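PDB 6MLX: leucine-rich repeat protein TpLRR from Treponema pallidum, which is of unknown function but is a secreted, probably periplasmic, protein that folds as a BspA-type leucine-rich repeat solenoid. Local coordinates for residues A[121-126]-A[144-149]; A[161-166]-A[189-194]; A[10-15]-A[26-31]. All coordinates share one frame; numbering follows the deposited sequence.

Interaction 1. Residues A[121-126]-A[144-149]; sequences VFSSCG and AFRDCA
Residues 121-126 and 144-149 are the same turn of two successive coils, displaced by 23 residues, and each runs through a type II turn, from F122 to C125 and from F145 to C148. The interior side of the contact is tight. F122 and F145 place CG anti to the carbonyl carbon with nearly identical torsions, so the rings point the same way with planes only 7° apart. They are slid past each other, with centroids 5.6 Å apart, and meet where F122 CD2 approaches F145 CE1 at 3.5 Å. The CG1 methyl of V121 lies on one face of the F122 ring, toward its rim, and F99 continues the row of parallel rings. Next to the rings C125 CB packs on C148 SG at 4.0 Å. Two backbone bonds join the turns, both in the plane of the carbonyl: F122 N to A144 O at 2.9 Å and the straighter S124 N to R146 O at 2.8 Å (163°).

The outer side, where S124 and D147 are partly exposed, is joined largely through water. One molecule bridges S123 OG (2.5 Å) and S124 OG (2.7 Å), and donates to D147 OD2 at 2.4 Å. R146, its CG anti to the backbone N, turns its guanidinium to D120 and E169 instead. Such aligned turns, with a recurring phenylalanine facing inward, are characteristic of the BspA-type leucine-rich repeat solenoid.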
loop_
_atom_site.group_PDB
_atom_site.type_symbol
_atom_site.label_atom_id
_atom_site.label_comp_id
_atom_site.label_asym_id
_atom_site.label_seq_id
_atom_site.Cartn_x
_atom_site.Cartn_y
_atom_site.Cartn_z
ATOM N N VAL A 121 5.722 -1.341 -1.442
ATOM C CA VAL A 121 4.745 -1.288 -0.356
ATOM C C VAL A 121 3.881 -2.541 -0.350
ATOM O O VAL A 121 3.595 -3.107 0.712
ATOM C CB VAL A 121 3.893 -0.008 -0.445
ATOM C CG1 VAL A 121 2.596 -0.180 0.350
ATOM C CG2 VAL A 121 4.686 1.189 0.093
ATOM N N PHE A 122 3.458 -2.999 -1.526
ATOM C CA PHE A 122 2.648 -4.205 -1.629
ATOM C C PHE A 122 3.439 -5.350 -2.245
ATOM O O PHE A 122 2.866 -6.256 -2.849
ATOM C CB PHE A 122 1.362 -3.916 -2.402
ATOM C CG PHE A 122 0.514 -2.863 -1.743
ATOM C CD1 PHE A 122 -0.253 -3.174 -0.624
ATOM C CD2 PHE A 122 0.532 -1.549 -2.198
ATOM C CE1 PHE A 122 -1.012 -2.196 0.012
ATOM C CE2 PHE A 122 -0.227 -0.576 -1.580
ATOM C CZ PHE A 122 -0.989 -0.891 -0.463
ATOM N N SER A 123 4.762 -5.309 -2.088
ATOM C CA SER A 123 5.628 -6.396 -2.533
ATOM C C SER A 123 5.157 -7.723 -1.946
ATOM O O SER A 123 4.904 -7.827 -0.744
ATOM C CB SER A 123 7.078 -6.109 -2.113
ATOM O OG SER A 123 7.945 -7.156 -2.539
ATOM N N SER A 124 5.002 -8.725 -2.812
ATOM C CA SER A 124 4.582 -10.077 -2.411
ATOM C C SER A 124 3.209 -10.104 -1.744
ATOM O O SER A 124 2.924 -10.983 -0.928
ATOM C CB SER A 124 5.617 -10.739 -1.491
ATOM O OG SER A 124 6.785 -11.073 -2.217
ATOM N N CYS A 125 2.337 -9.149 -2.072
ATOM C CA CYS A 125 0.935 -9.254 -1.661
ATOM C C CYS A 125 0.217 -10.146 -2.673
ATOM O O CYS A 125 -0.449 -9.688 -3.603
ATOM C CB CYS A 125 0.300 -7.878 -1.539
ATOM S SG CYS A 125 0.785 -7.044 -0.017
ATOM N N GLY A 126 0.342 -11.459 -2.453
ATOM C CA GLY A 126 -0.033 -12.449 -3.435
ATOM C C GLY A 126 -1.524 -12.677 -3.593
ATOM O O GLY A 126 -1.913 -13.441 -4.480
ATOM N N ALA A 144 6.314 -1.113 -6.241
ATOM C CA ALA A 144 5.184 -0.972 -5.329
ATOM C C ALA A 144 4.247 -2.175 -5.382
ATOM O O ALA A 144 3.667 -2.547 -4.361
ATOM C CB ALA A 144 4.410 0.309 -5.630
ATOM N N PHE A 145 4.092 -2.793 -6.550
ATOM C CA PHE A 145 3.270 -3.990 -6.680
ATOM C C PHE A 145 4.087 -5.185 -7.167
ATOM O O PHE A 145 3.575 -6.055 -7.875
ATOM C CB PHE A 145 2.079 -3.705 -7.591
ATOM C CG PHE A 145 1.235 -2.580 -7.098
ATOM C CD1 PHE A 145 0.312 -2.791 -6.079
ATOM C CD2 PHE A 145 1.398 -1.295 -7.608
ATOM C CE1 PHE A 145 -0.464 -1.746 -5.597
ATOM C CE2 PHE A 145 0.630 -0.243 -7.129
ATOM C CZ PHE A 145 -0.300 -0.471 -6.124
ATOM N N ARG A 146 5.362 -5.234 -6.768
ATOM C CA ARG A 146 6.237 -6.350 -7.121
ATOM C C ARG A 146 5.653 -7.666 -6.619
ATOM O O ARG A 146 5.214 -7.765 -5.474
ATOM C CB ARG A 146 7.627 -6.121 -6.515
ATOM C CG ARG A 146 8.679 -7.175 -6.875
ATOM C CD ARG A 146 9.983 -6.964 -6.060
ATOM N NE ARG A 146 10.414 -5.565 -6.032
ATOM C CZ ARG A 146 10.972 -4.940 -7.070
ATOM N NH1 ARG A 146 11.150 -5.588 -8.211
ATOM N NH2 ARG A 146 11.345 -3.665 -6.978
ATOM N N ASP A 147 5.617 -8.668 -7.496
ATOM C CA ASP A 147 5.193 -10.022 -7.132
ATOM C C ASP A 147 3.774 -10.074 -6.570
ATOM O O ASP A 147 3.472 -10.916 -5.714
ATOM C CB ASP A 147 6.153 -10.650 -6.122
ATOM C CG ASP A 147 7.557 -10.639 -6.601
ATOM O OD1 ASP A 147 7.775 -10.971 -7.780
ATOM O OD2 ASP A 147 8.435 -10.269 -5.808
ATOM N N CYS A 148 2.896 -9.184 -7.030
ATOM C CA CYS A 148 1.466 -9.315 -6.748
ATOM C C CYS A 148 0.892 -10.261 -7.803
ATOM O O CYS A 148 0.356 -9.860 -8.836
ATOM C CB CYS A 148 0.795 -7.948 -6.735
ATOM S SG CYS A 148 1.289 -6.941 -5.279
ATOM N N ALA A 149 1.041 -11.560 -7.536
ATOM C CA ALA A 149 0.785 -12.559 -8.570
ATOM C C ALA A 149 -0.694 -12.685 -8.916
ATOM O O ALA A 149 -1.019 -13.229 -9.976
ATOM C CB ALA A 149 1.340 -13.920 -8.141
HETATM O O HOH W 1 8.431 -9.405 -3.555
#

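Interaction 2. Residues A[161-166]-A[189-194]; sequences KNLADG and GVFVGC
The backbone of 161-166 is extended through strand 162-163 and ends at G166, which has left-handed backbone angles, whereas 189-194 is folded into two overlapping turns, type I from G189 to V192 and type II from F191 to C194. G189 is left-handed as well. The CA atoms nearest each other are those of G166 and V190, 4.2 Å apart. Here the G166 CA-H points at G189 O, 3.4 Å from CA to oxygen and nearly straight at the hydrogen (160°). Several conventional hydrogen bonds of 161-166 go to residues just ahead of 189-194: L163 pairs with S185 and G187, G166 with V188, and the D165 carboxylate receives V188 N through OD1.

V190 is the central side chain, and its two methyls do different work. CG2, anti to the carbonyl carbon, rests against the first segment's backbone, 3.4 Å from L163 O and 3.5 Å from A164 O. CG1, anti to the backbone N (chi1 170°), lies 4.1 Å from L163 CB and also sits 3.5 Å above the plane of its neighbour's ring, over the centre of F191. The L163 branch reaches the same ring from the other segment: its side chain crosses that of F191 obliquely and brings CD1 to 4.0 Å from F191 CZ. F186 packs against both L163 and F191. Y210 meets the F191 ring edge-to-face while its hydroxyl takes the F191 N-H, so this phenylalanine lies between the repeats and the C-terminal tail. The arrangement, a short strand leading into a turn that packs against the turn of the next coil, is that of the last coils of a leucine-rich repeat solenoid.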
loop_
_atom_site.group_PDB
_atom_site.type_symbol
_atom_site.label_atom_id
_atom_site.label_comp_id
_atom_site.label_asym_id
_atom_site.label_seq_id
_atom_site.Cartn_x
_atom_site.Cartn_y
_atom_site.Cartn_z
ATOM N N LYS A 161 2.990 10.759 -13.889
ATOM C CA LYS A 161 4.044 11.172 -14.802
ATOM C C LYS A 161 5.081 10.090 -15.094
ATOM O O LYS A 161 5.687 10.115 -16.169
ATOM C CB LYS A 161 4.741 12.425 -14.260
ATOM C CG LYS A 161 3.756 13.540 -14.045
ATOM C CD LYS A 161 4.402 14.881 -14.068
ATOM C CE LYS A 161 4.788 15.293 -12.698
ATOM N NZ LYS A 161 4.701 16.778 -12.668
ATOM N N ASN A 162 5.280 9.136 -14.191
ATOM C CA ASN A 162 6.231 8.066 -14.431
ATOM C C ASN A 162 5.706 6.782 -13.810
ATOM O O ASN A 162 4.997 6.810 -12.802
ATOM C CB ASN A 162 7.599 8.388 -13.823
ATOM C CG ASN A 162 7.526 8.551 -12.315
ATOM O OD1 ASN A 162 6.660 9.250 -11.801
ATOM N ND2 ASN A 162 8.435 7.892 -11.598
ATOM N N LEU A 163 6.072 5.659 -14.416
ATOM C CA LEU A 163 5.904 4.346 -13.806
ATOM C C LEU A 163 7.286 3.891 -13.334
ATOM O O LEU A 163 8.176 3.626 -14.151
ATOM C CB LEU A 163 5.281 3.351 -14.782
ATOM C CG LEU A 163 3.908 3.764 -15.321
ATOM C CD1 LEU A 163 3.370 2.703 -16.248
ATOM C CD2 LEU A 163 2.935 4.010 -14.188
ATOM N N ALA A 164 7.459 3.804 -12.019
ATOM C CA ALA A 164 8.771 3.600 -11.422
ATOM C C ALA A 164 9.326 2.212 -11.756
ATOM O O ALA A 164 8.624 1.323 -12.252
ATOM C CB ALA A 164 8.697 3.785 -9.906
ATOM N N ASP A 165 10.612 2.036 -11.443
ATOM C CA ASP A 165 11.323 0.791 -11.705
ATOM C C ASP A 165 10.573 -0.410 -11.138
ATOM O O ASP A 165 10.170 -0.414 -9.973
ATOM C CB ASP A 165 12.725 0.840 -11.087
ATOM C CG ASP A 165 13.669 1.821 -11.788
ATOM O OD1 ASP A 165 13.331 2.422 -12.832
ATOM O OD2 ASP A 165 14.791 1.965 -11.277
ATOM N N GLY A 166 10.406 -1.433 -11.968
ATOM C CA GLY A 166 9.818 -2.690 -11.538
ATOM C C GLY A 166 8.458 -2.569 -10.875
ATOM O O GLY A 166 8.092 -3.418 -10.057
ATOM N N GLY A 189 12.326 -2.080 -16.403
ATOM C CA GLY A 189 11.639 -3.329 -16.122
ATOM C C GLY A 189 10.269 -3.168 -15.500
ATOM O O GLY A 189 9.882 -3.982 -14.657
ATOM N N VAL A 190 9.523 -2.128 -15.898
ATOM C CA VAL A 190 8.208 -1.865 -15.305
ATOM C C VAL A 190 7.326 -3.115 -15.349
ATOM O O VAL A 190 6.721 -3.504 -14.343
ATOM C CB VAL A 190 7.533 -0.675 -16.009
ATOM C CG1 VAL A 190 6.088 -0.557 -15.578
ATOM C CG2 VAL A 190 8.294 0.630 -15.715
ATOM N N PHE A 191 7.253 -3.768 -16.519
ATOM C CA PHE A 191 6.298 -4.844 -16.773
ATOM C C PHE A 191 6.959 -6.216 -16.918
ATOM O O PHE A 191 6.365 -7.119 -17.526
ATOM C CB PHE A 191 5.474 -4.543 -18.026
ATOM C CG PHE A 191 4.643 -3.299 -17.930
ATOM C CD1 PHE A 191 3.494 -3.273 -17.151
ATOM C CD2 PHE A 191 4.998 -2.156 -18.624
ATOM C CE1 PHE A 191 2.714 -2.135 -17.063
ATOM C CE2 PHE A 191 4.212 -1.002 -18.542
ATOM C CZ PHE A 191 3.072 -0.996 -17.763
ATOM N N VAL A 192 8.165 -6.394 -16.366
ATOM C CA VAL A 192 8.816 -7.702 -16.363
ATOM C C VAL A 192 7.918 -8.735 -15.688
ATOM O O VAL A 192 7.373 -8.498 -14.604
ATOM C CB VAL A 192 10.185 -7.610 -15.665
ATOM C CG1 VAL A 192 10.708 -8.989 -15.310
ATOM C CG2 VAL A 192 11.193 -6.850 -16.539
ATOM N N GLY A 193 7.771 -9.897 -16.329
ATOM C CA GLY A 193 6.966 -10.981 -15.801
ATOM C C GLY A 193 5.470 -10.827 -15.970
ATOM O O GLY A 193 4.722 -11.672 -15.467
ATOM N N CYS A 194 5.002 -9.783 -16.658
ATOM C CA CYS A 194 3.566 -9.538 -16.829
ATOM C C CYS A 194 3.074 -10.296 -18.058
ATOM O O CYS A 194 2.787 -9.725 -19.111
ATOM C CB CYS A 194 3.288 -8.044 -16.930
ATOM S SG CYS A 194 3.567 -7.138 -15.375
#

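Interaction 3. Residues A[10-15]-A[26-31]; sequences FFQYGL and RYLGKG
F11 holds CG anti to the carbonyl carbon (chi1 -52°) and Y27 holds it anti to the backbone N (chi1 170°), which makes the two rings cross obliquely on the buried face of the hairpin. Their planes stand at 42°, with F11 CE1 3.6 Å from Y27 CD1. F11 and Y27 form a non-hydrogen-bonded antiparallel pair, and hydrogen bonds flank it: L28 N to F10 O at 2.7 Å, nearly along the C=O axis, and Q12 N to R26 O at 2.9 Å. Q12 and R26 complete a hydrogen-bonded pair through R26 N to Q12 O at 3.0 Å, where the donor stands above the carbonyl plane. On the other face, L28 crosses the extended Q12 chain at about a right angle, CD1 lying 3.7 Å from Q12 CG. F10, just before strand 11-15 begins, packs with CD2 3.7 Å from G29 CA. The Y27 hydroxyl accepts G31 N at 2.9 Å, fixing the following loop against the ring.

F11 and Y27 both touch V34 of strand 33-35, Y27 also meets F53, and R26 NH1 bonds Y54 O. Strand 11-15 lies antiparallel to strand 22-27, which runs parallel to strand 43-48 at the sheet's N-terminal end.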
loop_
_atom_site.group_PDB
_atom_site.type_symbol
_atom_site.label_atom_id
_atom_site.label_comp_id
_atom_site.label_asym_id
_atom_site.label_seq_id
_atom_site.Cartn_x
_atom_site.Cartn_y
_atom_site.Cartn_z
ATOM N N PHE A 10 -2.652 -2.428 24.979
ATOM C CA PHE A 10 -2.054 -3.327 23.999
ATOM C C PHE A 10 -1.077 -2.632 23.048
ATOM O O PHE A 10 -0.528 -3.305 22.167
ATOM C CB PHE A 10 -3.155 -4.037 23.200
ATOM C CG PHE A 10 -3.955 -5.032 24.010
ATOM C CD1 PHE A 10 -5.237 -4.726 24.455
ATOM C CD2 PHE A 10 -3.414 -6.272 24.342
ATOM C CE1 PHE A 10 -5.968 -5.639 25.213
ATOM C CE2 PHE A 10 -4.141 -7.193 25.103
ATOM C CZ PHE A 10 -5.418 -6.878 25.531
ATOM N N PHE A 11 -0.816 -1.323 23.204
ATOM C CA PHE A 11 0.134 -0.611 22.348
ATOM C C PHE A 11 1.222 0.081 23.158
ATOM O O PHE A 11 0.956 0.647 24.222
ATOM C CB PHE A 11 -0.550 0.466 21.484
ATOM C CG PHE A 11 -1.713 -0.037 20.719
ATOM C CD1 PHE A 11 -1.541 -0.609 19.470
ATOM C CD2 PHE A 11 -2.989 0.025 21.266
ATOM C CE1 PHE A 11 -2.619 -1.095 18.771
ATOM C CE2 PHE A 11 -4.074 -0.461 20.579
ATOM C CZ PHE A 11 -3.889 -1.019 19.320
ATOM N N GLN A 12 2.442 0.051 22.625
ATOM C CA GLN A 12 3.484 0.997 22.978
ATOM C C GLN A 12 3.431 2.165 22.003
ATOM O O GLN A 12 3.197 1.974 20.799
ATOM C CB GLN A 12 4.862 0.333 22.933
ATOM C CG GLN A 12 4.945 -0.898 23.810
ATOM C CD GLN A 12 6.328 -1.503 23.869
ATOM O OE1 GLN A 12 7.194 -1.226 23.029
ATOM N NE2 GLN A 12 6.548 -2.336 24.876
ATOM N N TYR A 13 3.674 3.369 22.529
ATOM C CA TYR A 13 3.515 4.604 21.771
ATOM C C TYR A 13 4.448 5.673 22.312
ATOM O O TYR A 13 4.925 5.600 23.448
ATOM C CB TYR A 13 2.075 5.138 21.835
ATOM C CG TYR A 13 1.582 5.383 23.245
ATOM C CD1 TYR A 13 1.726 6.623 23.857
ATOM C CD2 TYR A 13 0.974 4.368 23.963
ATOM C CE1 TYR A 13 1.270 6.837 25.164
ATOM C CE2 TYR A 13 0.520 4.569 25.252
ATOM C CZ TYR A 13 0.673 5.805 25.849
ATOM O OH TYR A 13 0.215 5.984 27.138
ATOM N N GLY A 14 4.689 6.681 21.469
ATOM C CA GLY A 14 5.360 7.893 21.885
ATOM C C GLY A 14 4.551 9.120 21.503
ATOM O O GLY A 14 3.462 9.023 20.925
ATOM N N LEU A 15 5.098 10.275 21.867
ATOM C CA LEU A 15 4.561 11.556 21.437
ATOM C C LEU A 15 5.162 11.935 20.088
ATOM O O LEU A 15 6.277 11.524 19.734
ATOM C CB LEU A 15 4.853 12.664 22.462
ATOM C CG LEU A 15 3.861 12.915 23.607
ATOM C CD1 LEU A 15 4.111 14.263 24.293
ATOM C CD2 LEU A 15 2.420 12.850 23.118
ATOM N N ARG A 26 4.285 0.026 18.746
ATOM C CA ARG A 26 4.209 -1.428 18.730
ATOM C C ARG A 26 2.817 -1.860 19.177
ATOM O O ARG A 26 2.221 -1.259 20.076
ATOM C CB ARG A 26 5.306 -2.058 19.609
ATOM C CG ARG A 26 5.398 -3.580 19.550
ATOM C CD ARG A 26 5.759 -4.072 18.114
ATOM N NE ARG A 26 6.316 -5.431 18.106
ATOM C CZ ARG A 26 6.155 -6.320 17.123
ATOM N NH1 ARG A 26 5.434 -6.036 16.053
ATOM N NH2 ARG A 26 6.715 -7.518 17.221
ATOM N N TYR A 27 2.291 -2.880 18.506
ATOM C CA TYR A 27 1.118 -3.595 18.973
ATOM C C TYR A 27 1.600 -4.830 19.717
ATOM O O TYR A 27 2.369 -5.628 19.167
ATOM C CB TYR A 27 0.202 -3.966 17.811
ATOM C CG TYR A 27 -0.911 -4.921 18.191
ATOM C CD1 TYR A 27 -1.852 -4.580 19.153
ATOM C CD2 TYR A 27 -1.024 -6.156 17.568
ATOM C CE1 TYR A 27 -2.874 -5.446 19.491
ATOM C CE2 TYR A 27 -2.031 -7.034 17.896
ATOM C CZ TYR A 27 -2.954 -6.679 18.858
ATOM O OH TYR A 27 -3.955 -7.561 19.164
ATOM N N LEU A 28 1.157 -4.973 20.964
ATOM C CA LEU A 28 1.630 -6.038 21.842
ATOM C C LEU A 28 0.709 -7.246 21.869
ATOM O O LEU A 28 1.179 -8.366 22.106
ATOM C CB LEU A 28 1.804 -5.501 23.272
ATOM C CG LEU A 28 2.670 -4.238 23.376
ATOM C CD1 LEU A 28 2.648 -3.599 24.772
ATOM C CD2 LEU A 28 4.094 -4.518 22.927
ATOM N N GLY A 29 -0.580 -7.062 21.620
ATOM C CA GLY A 29 -1.528 -8.151 21.732
ATOM C C GLY A 29 -1.383 -9.156 20.604
ATOM O O GLY A 29 -0.449 -9.131 19.799
ATOM N N LYS A 30 -2.330 -10.086 20.569
ATOM C CA LYS A 30 -2.398 -11.088 19.507
ATOM C C LYS A 30 -3.854 -11.406 19.204
ATOM O O LYS A 30 -4.237 -12.569 19.037
ATOM C CB LYS A 30 -1.628 -12.369 19.864
ATOM C CG LYS A 30 -0.414 -12.177 20.778
ATOM C CD LYS A 30 0.649 -13.271 20.616
ATOM C CE LYS A 30 1.614 -13.278 21.821
ATOM N NZ LYS A 30 2.884 -12.534 21.526
ATOM N N GLY A 31 -4.696 -10.376 19.157
ATOM C CA GLY A 31 -6.076 -10.582 18.766
ATOM C C GLY A 31 -6.190 -10.858 17.281
ATOM O O GLY A 31 -5.221 -10.837 16.518
#

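Overall arrangement
The three contacts run along the elongated chain, interaction 3 at its N-terminal end, interaction 1 in the middle and interaction 2 toward the C terminus. Interactions 1 and 2 are neighbours, with centres about 13 Å apart; R146 NH1 lies 4.2 Å from G166 O in a packing contact. Interaction 1 and residues 161-166 lie in the BspA-type repeat region, and phenylalanine recurring every 23 residues, at F122, F145, F168 and F191, is consistent with the coil continuing through 189-194. Interaction 3, an antiparallel hairpin unlike these stacked coils, stands about 26 Å from interaction 1 and 36 Å from interaction 2, centre to centre; interactions 2 and 3 lie on opposite sides of the chain's centre.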